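Local coordinates for alpha-rhamnosidase (Dictyoglomus thermophilum, PDB 6I60), which probably hydrolyses terminal non-reducing alpha-L-rhamnose residues in alpha-L-rhamnosides, as a glycoside hydrolase with a six-hairpin catalytic domain, at residues Pro559-Ala564 with Gly611-Pro616; Asp509-Ala514 with Ala763-Phe768; Arg904-Val907 with Asn912-Tyr915; Phe849-Val854 with Asn880-Arg885. One frame throughout, in Å; residues are numbered along the deposited sequence.

Contact 1: residues Pro559-Ala564 with Gly611-Pro616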
loop_
_atom_site.group_PDB
_atom_site.type_symbol
_atom_site.label_atom_id
_atom_site.label_comp_id
_atom_site.label_asym_id
_atom_site.label_seq_id
_atom_site.Cartn_x
_atom_site.Cartn_y
_atom_site.Cartn_z
ATOM N N PRO A 559 -1.951 9.993 -19.244
ATOM C CA PRO A 559 -2.635 8.693 -19.366
ATOM C C PRO A 559 -1.891 7.555 -18.689
ATOM O O PRO A 559 -2.526 6.662 -18.115
ATOM C CB PRO A 559 -2.735 8.496 -20.884
ATOM C CG PRO A 559 -2.706 9.880 -21.443
ATOM C CD PRO A 559 -1.785 10.658 -20.548
ATOM N N ALA A 560 -0.555 7.566 -18.727
ATOM C CA ALA A 560 0.219 6.557 -18.011
ATOM C C ALA A 560 0.108 6.713 -16.501
ATOM O O ALA A 560 0.415 5.767 -15.768
ATOM C CB ALA A 560 1.688 6.619 -18.430
ATOM N N TRP A 561 -0.315 7.882 -16.027
ATOM C CA TRP A 561 -0.495 8.144 -14.606
ATOM C C TRP A 561 -1.941 7.919 -14.173
ATOM O O TRP A 561 -2.200 7.169 -13.226
ATOM C CB TRP A 561 -0.058 9.579 -14.284
ATOM C CG TRP A 561 1.362 9.701 -13.805
ATOM C CD1 TRP A 561 1.782 10.253 -12.631
ATOM C CD2 TRP A 561 2.544 9.269 -14.491
ATOM N NE1 TRP A 561 3.151 10.190 -12.540
ATOM C CE2 TRP A 561 3.644 9.589 -13.668
ATOM C CE3 TRP A 561 2.782 8.643 -15.718
ATOM C CZ2 TRP A 561 4.957 9.303 -14.032
ATOM C CZ3 TRP A 561 4.086 8.360 -16.077
ATOM C CH2 TRP A 561 5.157 8.689 -15.237
ATOM N N SER A 562 -2.891 8.546 -14.869
ATOM C CA SER A 562 -4.298 8.456 -14.498
ATOM C C SER A 562 -4.873 7.060 -14.675
ATOM O O SER A 562 -5.985 6.806 -14.198
ATOM C CB SER A 562 -5.117 9.456 -15.313
ATOM O OG SER A 562 -4.754 10.788 -15.003
ATOM N N THR A 563 -4.155 6.153 -15.341
ATOM C CA THR A 563 -4.622 4.780 -15.485
ATOM C C THR A 563 -4.673 4.031 -14.159
ATOM O O THR A 563 -5.196 2.912 -14.122
ATOM C CB THR A 563 -3.723 4.019 -16.461
ATOM O OG1 THR A 563 -4.327 2.762 -16.789
ATOM C CG2 THR A 563 -2.359 3.772 -15.837
ATOM N N ALA A 564 -4.151 4.620 -13.080
ATOM C CA ALA A 564 -4.140 3.952 -11.785
ATOM C C ALA A 564 -5.541 3.720 -11.235
ATOM O O ALA A 564 -5.716 2.854 -10.371
ATOM C CB ALA A 564 -3.321 4.767 -10.783
ATOM N N GLY A 611 5.299 10.177 -19.811
ATOM C CA GLY A 611 5.573 9.045 -20.680
ATOM C C GLY A 611 6.476 8.038 -19.998
ATOM O O GLY A 611 6.363 7.778 -18.796
ATOM N N ASP A 612 7.392 7.459 -20.775
ATOM C CA ASP A 612 8.404 6.547 -20.239
ATOM C C ASP A 612 9.381 7.366 -19.397
ATOM O O ASP A 612 10.458 7.768 -19.841
ATOM C CB ASP A 612 9.112 5.804 -21.364
ATOM C CG ASP A 612 9.587 4.427 -20.946
ATOM O OD1 ASP A 612 9.113 3.918 -19.909
ATOM O OD2 ASP A 612 10.437 3.853 -21.658
ATOM N N TRP A 613 8.982 7.612 -18.152
ATOM C CA TRP A 613 9.738 8.479 -17.258
ATOM C C TRP A 613 11.069 7.843 -16.870
ATOM O O TRP A 613 11.119 6.679 -16.455
ATOM C CB TRP A 613 8.912 8.770 -16.006
ATOM C CG TRP A 613 9.314 9.996 -15.244
ATOM C CD1 TRP A 613 9.707 10.054 -13.938
ATOM C CD2 TRP A 613 9.335 11.343 -15.729
ATOM N NE1 TRP A 613 9.981 11.353 -13.583
ATOM C CE2 TRP A 613 9.760 12.163 -14.665
ATOM C CE3 TRP A 613 9.044 11.934 -16.960
ATOM C CZ2 TRP A 613 9.894 13.543 -14.794
ATOM C CZ3 TRP A 613 9.176 13.303 -17.087
ATOM C CH2 TRP A 613 9.597 14.092 -16.011
ATOM N N CYS A 614 12.147 8.614 -17.017
ATOM C CA CYS A 614 13.477 8.257 -16.522
ATOM C C CYS A 614 14.025 7.005 -17.212
ATOM O O CYS A 614 14.293 5.978 -16.584
ATOM C CB CYS A 614 13.463 8.088 -15.000
ATOM S SG CYS A 614 13.182 9.631 -14.121
ATOM N N GLN A 615 14.192 7.113 -18.526
ATOM C CA GLN A 615 14.986 6.142 -19.252
ATOM C C GLN A 615 16.462 6.372 -18.932
ATOM O O GLN A 615 16.838 7.446 -18.456
ATOM C CB GLN A 615 14.732 6.262 -20.754
ATOM C CG GLN A 615 13.261 6.278 -21.140
ATOM C CD GLN A 615 13.050 6.333 -22.643
ATOM O OE1 GLN A 615 13.826 6.956 -23.369
ATOM N NE2 GLN A 615 11.997 5.676 -23.117
ATOM N N PRO A 616 17.315 5.372 -19.156
ATOM C CA PRO A 616 18.743 5.537 -18.835
ATOM C C PRO A 616 19.343 6.747 -19.535
ATOM O O PRO A 616 19.309 6.862 -20.763
ATOM C CB PRO A 616 19.367 4.226 -19.328
ATOM C CG PRO A 616 18.265 3.241 -19.239
ATOM C CD PRO A 616 17.004 3.991 -19.569
#
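The indole of W561 bridges from the short helix 559-562, which rests on helix 626-648, to the loop 611-616, touching G611 and W613. A560 comes first along the helix; its CB lies in the plane of the W561 indole, at the edge, and the residue also rests on Y633 and V762. W561 then makes the contact itself with the outer end of its six-membered ring. Its CZ3 stands 3.6 Å from G611 O, which comes in near the ring plane, and its CH2 is 3.8 Å from W613 CB, again at the edge. The backbone of the loop points W613 CB toward W561; chi1 of W613 (-159°, CG anti to the backbone N) only decides where the indole goes beyond it, leaving CB to meet W561 CH2 while the two side chains cross at about a right angle. Both tryptophans also meet Y610. The segments belong to the six-hairpin glycosidase domain, an (alpha/alpha)6 barrel, and here a loop after helix 586-599 folds against a helix of the barrel. D612 centres an inverse gamma turn between G611 and W613, and D612 OD1 accepts from A763 N of the neighbouring helix 761-773. On its polar edge W561 NE1 is hydrogen-bonded to a triethylene glycol, probably from the crystallisation liquor, which may mark a pocket. Beyond W561 the segment turns from the loop: T563 OG1 bonds to D637, and A564 N to W561 O at 3.2 Å.

Contact 2: residues Asp509-Ala514 with Ala763-Phe768; sequences DAQLSA and ATRYIF
With R765 CG anti to its backbone N (chi1 -170°) and L512 CG anti to its carbonyl carbon (chi1 -66°), R765 CG and CD are laid alongside the leucine methyl CD2. L512 CD2 lies 3.7 Å from R765 CB, which the helix itself directs at the leucine, and 4.0 Å from R765 CD. R765 CG also sits 3.8 Å from L512 O. The backbones come close here, with the CA atoms of L512 and R765 6.5 Å apart. A bend at R765 chi2 (-117°) then lays CD over one face of the Y766 ring, 3.5 Å above its plane and offset toward the rim, before the guanidinium moves off to E515 and Y571. The end of Q511 nears the Y766 hydroxyl, and the two side chains cross at roughly a right angle; Y766 OH is hydrogen-bonded to Y633 OH. Helix 507-512 thus packs on helix 761-773 inside the (alpha/alpha)6 barrel, two helices far apart in sequence. At the end of helix 507-512 the hydroxyl of S513, turned from the partner helix, donates to D509 O at 2.8 Å and so binds a carbonyl of the preceding turn. Between the L512 and R765 side chains the contact is carbon on carbon. Only the methylene part of R765 is used against L512, and the buried positive charge is probably balanced by the E515 carboxylate, which forms a salt bridge with R765 NH2, while Y571 OH grips the same nitrogen.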
loop_
_atom_site.group_PDB
_atom_site.type_symbol
_atom_site.label_atom_id
_atom_site.label_comp_id
_atom_site.label_asym_id
_atom_site.label_seq_id
_atom_site.Cartn_x
_atom_site.Cartn_y
_atom_site.Cartn_z
ATOM N N ASP A 509 3.553 6.151 -10.221
ATOM C CA ASP A 509 4.376 5.271 -9.401
ATOM C C ASP A 509 3.529 4.248 -8.656
ATOM O O ASP A 509 3.962 3.106 -8.463
ATOM C CB ASP A 509 5.205 6.095 -8.416
ATOM C CG ASP A 509 5.941 7.237 -9.088
ATOM O OD1 ASP A 509 5.408 7.790 -10.074
ATOM O OD2 ASP A 509 7.052 7.582 -8.631
ATOM N N ALA A 510 2.321 4.636 -8.238
ATOM C CA ALA A 510 1.452 3.710 -7.523
ATOM C C ALA A 510 0.883 2.643 -8.447
ATOM O O ALA A 510 0.636 1.513 -8.009
ATOM C CB ALA A 510 0.321 4.476 -6.840
ATOM N N GLN A 511 0.674 2.976 -9.721
ATOM C CA GLN A 511 0.103 2.012 -10.654
ATOM C C GLN A 511 1.121 0.949 -11.047
ATOM O O GLN A 511 0.798 -0.244 -11.081
ATOM C CB GLN A 511 -0.420 2.738 -11.895
ATOM C CG GLN A 511 -0.790 1.819 -13.046
ATOM C CD GLN A 511 0.309 1.709 -14.086
ATOM O OE1 GLN A 511 0.940 2.704 -14.449
ATOM N NE2 GLN A 511 0.543 0.494 -14.570
ATOM N N LEU A 512 2.358 1.361 -11.342
ATOM C CA LEU A 512 3.356 0.424 -11.846
ATOM C C LEU A 512 3.848 -0.530 -10.765
ATOM O O LEU A 512 4.292 -1.640 -11.080
ATOM C CB LEU A 512 4.535 1.189 -12.445
ATOM C CG LEU A 512 4.228 1.998 -13.705
ATOM C CD1 LEU A 512 5.303 3.043 -13.934
ATOM C CD2 LEU A 512 4.088 1.086 -14.916
ATOM N N SER A 513 3.790 -0.125 -9.497
ATOM C CA SER A 513 4.237 -0.966 -8.397
ATOM C C SER A 513 3.081 -1.604 -7.637
ATOM O O SER A 513 3.305 -2.209 -6.583
ATOM C CB SER A 513 5.120 -0.162 -7.435
ATOM O OG SER A 513 4.389 0.867 -6.791
ATOM N N ALA A 514 1.855 -1.496 -8.152
ATOM C CA ALA A 514 0.707 -2.045 -7.437
ATOM C C ALA A 514 0.729 -3.569 -7.436
ATOM O O ALA A 514 0.346 -4.199 -6.444
ATOM C CB ALA A 514 -0.593 -1.522 -8.047
ATOM N N ALA A 763 7.877 1.142 -19.389
ATOM C CA ALA A 763 8.229 -0.028 -20.182
ATOM C C ALA A 763 8.988 -1.081 -19.385
ATOM O O ALA A 763 8.969 -2.256 -19.769
ATOM C CB ALA A 763 9.048 0.392 -21.402
ATOM N N THR A 764 9.656 -0.698 -18.292
ATOM C CA THR A 764 10.310 -1.696 -17.451
ATOM C C THR A 764 9.294 -2.634 -16.816
ATOM O O THR A 764 9.599 -3.806 -16.570
ATOM C CB THR A 764 11.150 -1.020 -16.367
ATOM O OG1 THR A 764 11.943 0.019 -16.951
ATOM C CG2 THR A 764 12.069 -2.028 -15.694
ATOM N N ARG A 765 8.083 -2.138 -16.553
ATOM C CA ARG A 765 7.031 -2.968 -15.981
ATOM C C ARG A 765 6.538 -4.037 -16.950
ATOM O O ARG A 765 5.991 -5.054 -16.508
ATOM C CB ARG A 765 5.866 -2.080 -15.532
ATOM C CG ARG A 765 4.808 -2.786 -14.698
ATOM C CD ARG A 765 3.467 -2.790 -15.412
ATOM N NE ARG A 765 2.498 -3.676 -14.774
ATOM C CZ ARG A 765 2.370 -4.970 -15.051
ATOM N NH1 ARG A 765 3.158 -5.537 -15.956
ATOM N NH2 ARG A 765 1.457 -5.697 -14.423
ATOM N N TYR A 766 6.730 -3.844 -18.259
ATOM C CA TYR A 766 6.220 -4.775 -19.255
ATOM C C TYR A 766 7.298 -5.561 -19.988
ATOM O O TYR A 766 6.976 -6.587 -20.594
ATOM C CB TYR A 766 5.376 -4.030 -20.303
ATOM C CG TYR A 766 4.244 -3.204 -19.735
ATOM C CD1 TYR A 766 3.121 -3.810 -19.186
ATOM C CD2 TYR A 766 4.293 -1.816 -19.757
ATOM C CE1 TYR A 766 2.080 -3.057 -18.670
ATOM C CE2 TYR A 766 3.257 -1.054 -19.244
ATOM C CZ TYR A 766 2.154 -1.679 -18.702
ATOM O OH TYR A 766 1.123 -0.925 -18.190
ATOM N N ILE A 767 8.556 -5.117 -19.949
ATOM C CA ILE A 767 9.575 -5.714 -20.807
ATOM C C ILE A 767 9.880 -7.147 -20.383
ATOM O O ILE A 767 10.077 -8.026 -21.230
ATOM C CB ILE A 767 10.845 -4.843 -20.821
ATOM C CG1 ILE A 767 11.916 -5.474 -21.713
ATOM C CG2 ILE A 767 11.371 -4.628 -19.411
ATOM C CD1 ILE A 767 12.780 -4.466 -22.436
ATOM N N PHE A 768 9.913 -7.416 -19.075
ATOM C CA PHE A 768 10.254 -8.760 -18.619
ATOM C C PHE A 768 9.162 -9.760 -18.976
ATOM O O PHE A 768 9.456 -10.903 -19.344
ATOM C CB PHE A 768 10.510 -8.757 -17.113
ATOM C CG PHE A 768 11.713 -7.964 -16.709
ATOM C CD1 PHE A 768 12.982 -8.500 -16.827
ATOM C CD2 PHE A 768 11.576 -6.677 -16.219
ATOM C CE1 PHE A 768 14.094 -7.769 -16.461
ATOM C CE2 PHE A 768 12.683 -5.942 -15.849
ATOM C CZ PHE A 768 13.945 -6.488 -15.970
#

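Contact 3: residues Arg904-Val907 with Asn912-Tyr915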
loop_
_atom_site.group_PDB
_atom_site.type_symbol
_atom_site.label_atom_id
_atom_site.label_comp_id
_atom_site.label_asym_id
_atom_site.label_seq_id
_atom_site.Cartn_x
_atom_site.Cartn_y
_atom_site.Cartn_z
ATOM N N ARG A 904 14.013 -37.307 -23.017
ATOM C CA ARG A 904 13.177 -38.332 -22.413
ATOM C C ARG A 904 13.113 -38.090 -20.912
ATOM O O ARG A 904 14.091 -37.641 -20.313
ATOM C CB ARG A 904 13.716 -39.725 -22.711
ATOM C CG ARG A 904 12.893 -40.837 -22.102
ATOM C CD ARG A 904 13.749 -41.872 -21.398
ATOM N NE ARG A 904 15.182 -41.768 -21.654
ATOM C CZ ARG A 904 16.049 -41.375 -20.733
ATOM N NH1 ARG A 904 15.618 -41.036 -19.528
ATOM N NH2 ARG A 904 17.336 -41.316 -21.002
ATOM N N PHE A 905 11.963 -38.375 -20.308
ATOM C CA PHE A 905 11.765 -38.111 -18.889
ATOM C C PHE A 905 10.689 -39.053 -18.374
ATOM O O PHE A 905 10.204 -39.926 -19.099
ATOM C CB PHE A 905 11.412 -36.642 -18.651
ATOM C CG PHE A 905 10.391 -36.103 -19.608
ATOM C CD1 PHE A 905 9.041 -36.150 -19.302
ATOM C CD2 PHE A 905 10.778 -35.554 -20.820
ATOM C CE1 PHE A 905 8.099 -35.657 -20.184
ATOM C CE2 PHE A 905 9.841 -35.063 -21.707
ATOM C CZ PHE A 905 8.499 -35.115 -21.388
ATOM N N VAL A 906 10.314 -38.871 -17.109
ATOM C CA VAL A 906 9.412 -39.780 -16.416
ATOM C C VAL A 906 8.165 -39.061 -15.911
ATOM O O VAL A 906 7.040 -39.499 -16.168
ATOM C CB VAL A 906 10.130 -40.508 -15.258
ATOM C CG1 VAL A 906 9.299 -41.675 -14.767
ATOM C CG2 VAL A 906 11.504 -40.987 -15.705
ATOM N N VAL A 907 8.348 -37.950 -15.190
ATOM C CA VAL A 907 7.262 -37.209 -14.547
ATOM C C VAL A 907 6.538 -38.109 -13.552
ATOM O O VAL A 907 5.750 -38.981 -13.939
ATOM C CB VAL A 907 6.276 -36.613 -15.572
ATOM C CG1 VAL A 907 5.150 -35.888 -14.855
ATOM C CG2 VAL A 907 6.997 -35.667 -16.516
ATOM N N ASN A 912 4.071 -42.226 -7.781
ATOM C CA ASN A 912 3.262 -42.712 -8.890
ATOM C C ASN A 912 3.784 -42.121 -10.194
ATOM O O ASN A 912 3.856 -40.896 -10.342
ATOM C CB ASN A 912 1.789 -42.348 -8.696
ATOM C CG ASN A 912 1.257 -42.769 -7.342
ATOM O OD1 ASN A 912 1.622 -43.820 -6.816
ATOM N ND2 ASN A 912 0.385 -41.946 -6.768
ATOM N N ILE A 913 4.140 -42.989 -11.132
ATOM C CA ILE A 913 4.555 -42.560 -12.462
ATOM C C ILE A 913 3.312 -42.220 -13.272
ATOM O O ILE A 913 2.344 -42.990 -13.298
ATOM C CB ILE A 913 5.390 -43.652 -13.151
ATOM C CG1 ILE A 913 6.409 -44.251 -12.173
ATOM C CG2 ILE A 913 6.082 -43.096 -14.381
ATOM C CD1 ILE A 913 5.962 -45.552 -11.524
ATOM N N ILE A 914 3.330 -41.066 -13.938
ATOM C CA ILE A 914 2.124 -40.555 -14.580
ATOM C C ILE A 914 2.386 -40.165 -16.029
ATOM O O ILE A 914 1.527 -39.557 -16.678
ATOM C CB ILE A 914 1.555 -39.361 -13.792
ATOM C CG1 ILE A 914 2.656 -38.334 -13.526
ATOM C CG2 ILE A 914 0.937 -39.830 -12.484
ATOM C CD1 ILE A 914 2.152 -37.028 -12.959
ATOM N N TYR A 915 3.563 -40.513 -16.554
ATOM C CA TYR A 915 3.895 -40.152 -17.937
ATOM C C TYR A 915 5.024 -41.067 -18.426
ATOM O O TYR A 915 6.201 -40.737 -18.291
ATOM C CB TYR A 915 4.283 -38.692 -18.051
ATOM C CG TYR A 915 4.461 -38.214 -19.472
ATOM C CD1 TYR A 915 5.706 -38.255 -20.089
ATOM C CD2 TYR A 915 3.387 -37.713 -20.197
ATOM C CE1 TYR A 915 5.873 -37.817 -21.386
ATOM C CE2 TYR A 915 3.548 -37.271 -21.497
ATOM C CZ TYR A 915 4.794 -37.325 -22.084
ATOM O OH TYR A 915 4.964 -36.887 -23.377
#
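The rings of F905 and Y915 lie nearly parallel, their planes 9° apart, but are slid so far that they barely overlap, with centroids 5.3 Å from each other. The contact runs through F905 CE1 and CD1 against Y915 CD1 and CE1. I928 touches both aromatic side chains, M941 packs on F905, and Y915 OH is hydrogen-bonded to E923. Replacing F905 by an alanine would probably leave that flank of the Y915 ring without its flat neighbour and open a gap beside I928 and M941. Next to the rings V907 CB faces Y915 CB at 3.8 Å, and V907 CG1 meets I914 CD1 at 3.7 Å. V906 turns the other way, its CG1 3.5 Å from I913 CG2. One backbone bond joins the segments: I914 N donates to V907 O at 3.2 Å with an N-H...O angle of 166°. This is the open end of a beta hairpin, where the chain leads into strand 908-909 and out of strand 912-913, the latter forming an edge of the seven-stranded antiparallel sheet.

Contact 4: residues Phe849-Val854 with Asn880-Arg885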
loop_
_atom_site.group_PDB
_atom_site.type_symbol
_atom_site.label_atom_id
_atom_site.label_comp_id
_atom_site.label_asym_id
_atom_site.label_seq_id
_atom_site.Cartn_x
_atom_site.Cartn_y
_atom_site.Cartn_z
ATOM N N PHE A 849 0.938 -22.833 -11.985
ATOM C CA PHE A 849 2.266 -23.130 -11.445
ATOM C C PHE A 849 3.192 -23.401 -12.627
ATOM O O PHE A 849 3.341 -24.537 -13.075
ATOM C CB PHE A 849 2.215 -24.315 -10.487
ATOM C CG PHE A 849 1.355 -24.086 -9.275
ATOM C CD1 PHE A 849 1.854 -23.413 -8.172
ATOM C CD2 PHE A 849 0.051 -24.553 -9.234
ATOM C CE1 PHE A 849 1.068 -23.204 -7.054
ATOM C CE2 PHE A 849 -0.740 -24.348 -8.119
ATOM C CZ PHE A 849 -0.230 -23.673 -7.026
ATOM N N GLU A 850 3.824 -22.341 -13.137
ATOM C CA GLU A 850 4.698 -22.423 -14.308
ATOM C C GLU A 850 6.076 -21.885 -13.949
ATOM O O GLU A 850 6.360 -20.693 -14.150
ATOM C CB GLU A 850 4.102 -21.658 -15.487
ATOM C CG GLU A 850 4.892 -21.791 -16.774
ATOM C CD GLU A 850 4.422 -20.826 -17.840
ATOM O OE1 GLU A 850 3.247 -20.924 -18.254
ATOM O OE2 GLU A 850 5.225 -19.968 -18.259
ATOM N N PRO A 851 6.967 -22.724 -13.428
ATOM C CA PRO A 851 8.312 -22.256 -13.086
ATOM C C PRO A 851 9.176 -22.069 -14.321
ATOM O O PRO A 851 8.973 -22.703 -15.359
ATOM C CB PRO A 851 8.858 -23.378 -12.197
ATOM C CG PRO A 851 8.150 -24.598 -12.676
ATOM C CD PRO A 851 6.779 -24.152 -13.119
ATOM N N HIS A 852 10.154 -21.176 -14.194
ATOM C CA HIS A 852 11.080 -20.852 -15.277
ATOM C C HIS A 852 12.504 -20.984 -14.757
ATOM O O HIS A 852 13.115 -19.996 -14.326
ATOM C CB HIS A 852 10.821 -19.449 -15.826
ATOM C CG HIS A 852 9.574 -19.345 -16.650
ATOM N ND1 HIS A 852 9.593 -19.024 -17.990
ATOM C CD2 HIS A 852 8.273 -19.525 -16.324
ATOM C CE1 HIS A 852 8.356 -19.008 -18.453
ATOM N NE2 HIS A 852 7.536 -19.310 -17.463
ATOM N N PRO A 853 13.067 -22.192 -14.780
ATOM C CA PRO A 853 14.452 -22.366 -14.320
ATOM C C PRO A 853 15.457 -21.961 -15.385
ATOM O O PRO A 853 15.871 -22.785 -16.208
ATOM C CB PRO A 853 14.531 -23.864 -14.002
ATOM C CG PRO A 853 13.442 -24.504 -14.819
ATOM C CD PRO A 853 12.482 -23.443 -15.290
ATOM N N VAL A 854 15.857 -20.694 -15.378
ATOM C CA VAL A 854 16.722 -20.142 -16.408
ATOM C C VAL A 854 18.102 -19.874 -15.814
ATOM O O VAL A 854 18.293 -19.871 -14.598
ATOM C CB VAL A 854 16.130 -18.862 -17.026
ATOM C CG1 VAL A 854 15.004 -19.211 -17.979
ATOM C CG2 VAL A 854 15.635 -17.940 -15.929
ATOM N N ASN A 880 19.742 -34.315 -13.322
ATOM C CA ASN A 880 18.854 -35.424 -13.647
ATOM C C ASN A 880 17.409 -35.163 -13.252
ATOM O O ASN A 880 16.505 -35.387 -14.062
ATOM C CB ASN A 880 19.360 -36.714 -12.979
ATOM C CG ASN A 880 19.871 -36.482 -11.568
ATOM O OD1 ASN A 880 20.142 -35.347 -11.171
ATOM N ND2 ASN A 880 20.011 -37.561 -10.803
ATOM N N ILE A 881 17.159 -34.685 -12.036
ATOM C CA ILE A 881 15.806 -34.554 -11.502
ATOM C C ILE A 881 15.428 -33.082 -11.437
ATOM O O ILE A 881 16.210 -32.253 -10.957
ATOM C CB ILE A 881 15.686 -35.205 -10.113
ATOM C CG1 ILE A 881 16.304 -36.604 -10.122
ATOM C CG2 ILE A 881 14.230 -35.252 -9.671
ATOM C CD1 ILE A 881 17.312 -36.834 -9.027
ATOM N N PHE A 882 14.226 -32.759 -11.910
ATOM C CA PHE A 882 13.616 -31.448 -11.708
ATOM C C PHE A 882 12.445 -31.630 -10.749
ATOM O O PHE A 882 11.410 -32.188 -11.126
ATOM C CB PHE A 882 13.157 -30.830 -13.027
ATOM C CG PHE A 882 12.574 -29.452 -12.875
ATOM C CD1 PHE A 882 13.384 -28.374 -12.552
ATOM C CD2 PHE A 882 11.215 -29.235 -13.041
ATOM C CE1 PHE A 882 12.851 -27.105 -12.404
ATOM C CE2 PHE A 882 10.677 -27.968 -12.896
ATOM C CZ PHE A 882 11.495 -26.903 -12.576
ATOM N N SER A 883 12.613 -31.170 -9.514
ATOM C CA SER A 883 11.591 -31.324 -8.491
ATOM C C SER A 883 10.604 -30.161 -8.536
ATOM O O SER A 883 10.907 -29.074 -9.031
ATOM C CB SER A 883 12.227 -31.414 -7.101
ATOM O OG SER A 883 13.045 -32.565 -6.983
ATOM N N MET A 884 9.407 -30.409 -8.009
ATOM C CA MET A 884 8.386 -29.373 -7.928
ATOM C C MET A 884 7.370 -29.755 -6.863
ATOM O O MET A 884 6.806 -30.852 -6.910
ATOM C CB MET A 884 7.695 -29.169 -9.279
ATOM C CG MET A 884 7.111 -27.781 -9.460
ATOM S SD MET A 884 6.296 -27.575 -11.052
ATOM C CE MET A 884 7.309 -28.622 -12.089
ATOM N N ARG A 885 7.139 -28.853 -5.910
ATOM C CA ARG A 885 6.160 -29.060 -4.850
ATOM C C ARG A 885 5.235 -27.856 -4.798
ATOM O O ARG A 885 5.693 -26.728 -4.592
ATOM C CB ARG A 885 6.837 -29.271 -3.494
ATOM C CG ARG A 885 5.865 -29.601 -2.374
ATOM C CD ARG A 885 6.512 -29.453 -1.010
ATOM N NE ARG A 885 5.749 -30.135 0.032
ATOM C CZ ARG A 885 4.870 -29.536 0.830
ATOM N NH1 ARG A 885 4.640 -28.236 0.709
ATOM N NH2 ARG A 885 4.224 -30.239 1.749
#
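F882 and M884 fill the space against P851 and P853, and between the two segments the tight part of the contact is made by these four side chains. P853 CG lies 3.6 Å from F882 CE1, where the pyrrolidine crosses the phenyl at about a right angle. P851 CG comes in at the edge of the same ring, near its plane and 4.1 Å from F882 CZ. It also stands 3.9 Å from M884 SD. With CG anti to the backbone N, chi1 of F882 (-178°) extends the ring toward the segment, and its CE1-CZ end meets both prolines. This is the interior of the C-terminal beta-sandwich: strand 882-888 of the seven-stranded sheet faces a proline-rich segment leaving strand 846-849 of the other sheet, and W875 and P899 pack around it. A serine in place of F882 would probably leave P853 without its main apolar partner here and open a gap between the two prolines and the strand. The backbones, by contrast, are loosely spaced, with 8.8 Å between the CA atoms of P851 and M884, and the P853 end is partly exposed. The side turned from the strand is polar and tied by hydrogen bonds: H852 NE2 donates to the anti lone pair of E850 OE2, near the imidazole plane, while H852 ND1 is bonded to D777 and E850 OE1 to H897.

Overall arrangement
From the N terminus, helix 507-512 opens contact 2, and contact 1 both opens (559-564) and closes (611-616) before helix 761-773 completes contact 2; the shorter loop thus lies wholly within the longer. Their centres are about 9 Å apart, and they touch, tying helices and a loop of the (alpha/alpha)6 barrel into one buried patch. Contacts 4 and 3 follow in series further along the chain, without crossing: 849-854 with 880-885, then 904-907 with 912-915. Both reach the same seven-stranded sheet, centres about 14 Å apart. Helix 777-784, packed by F768 on one side and V854 on another, links the barrel to the C-terminal sandwich.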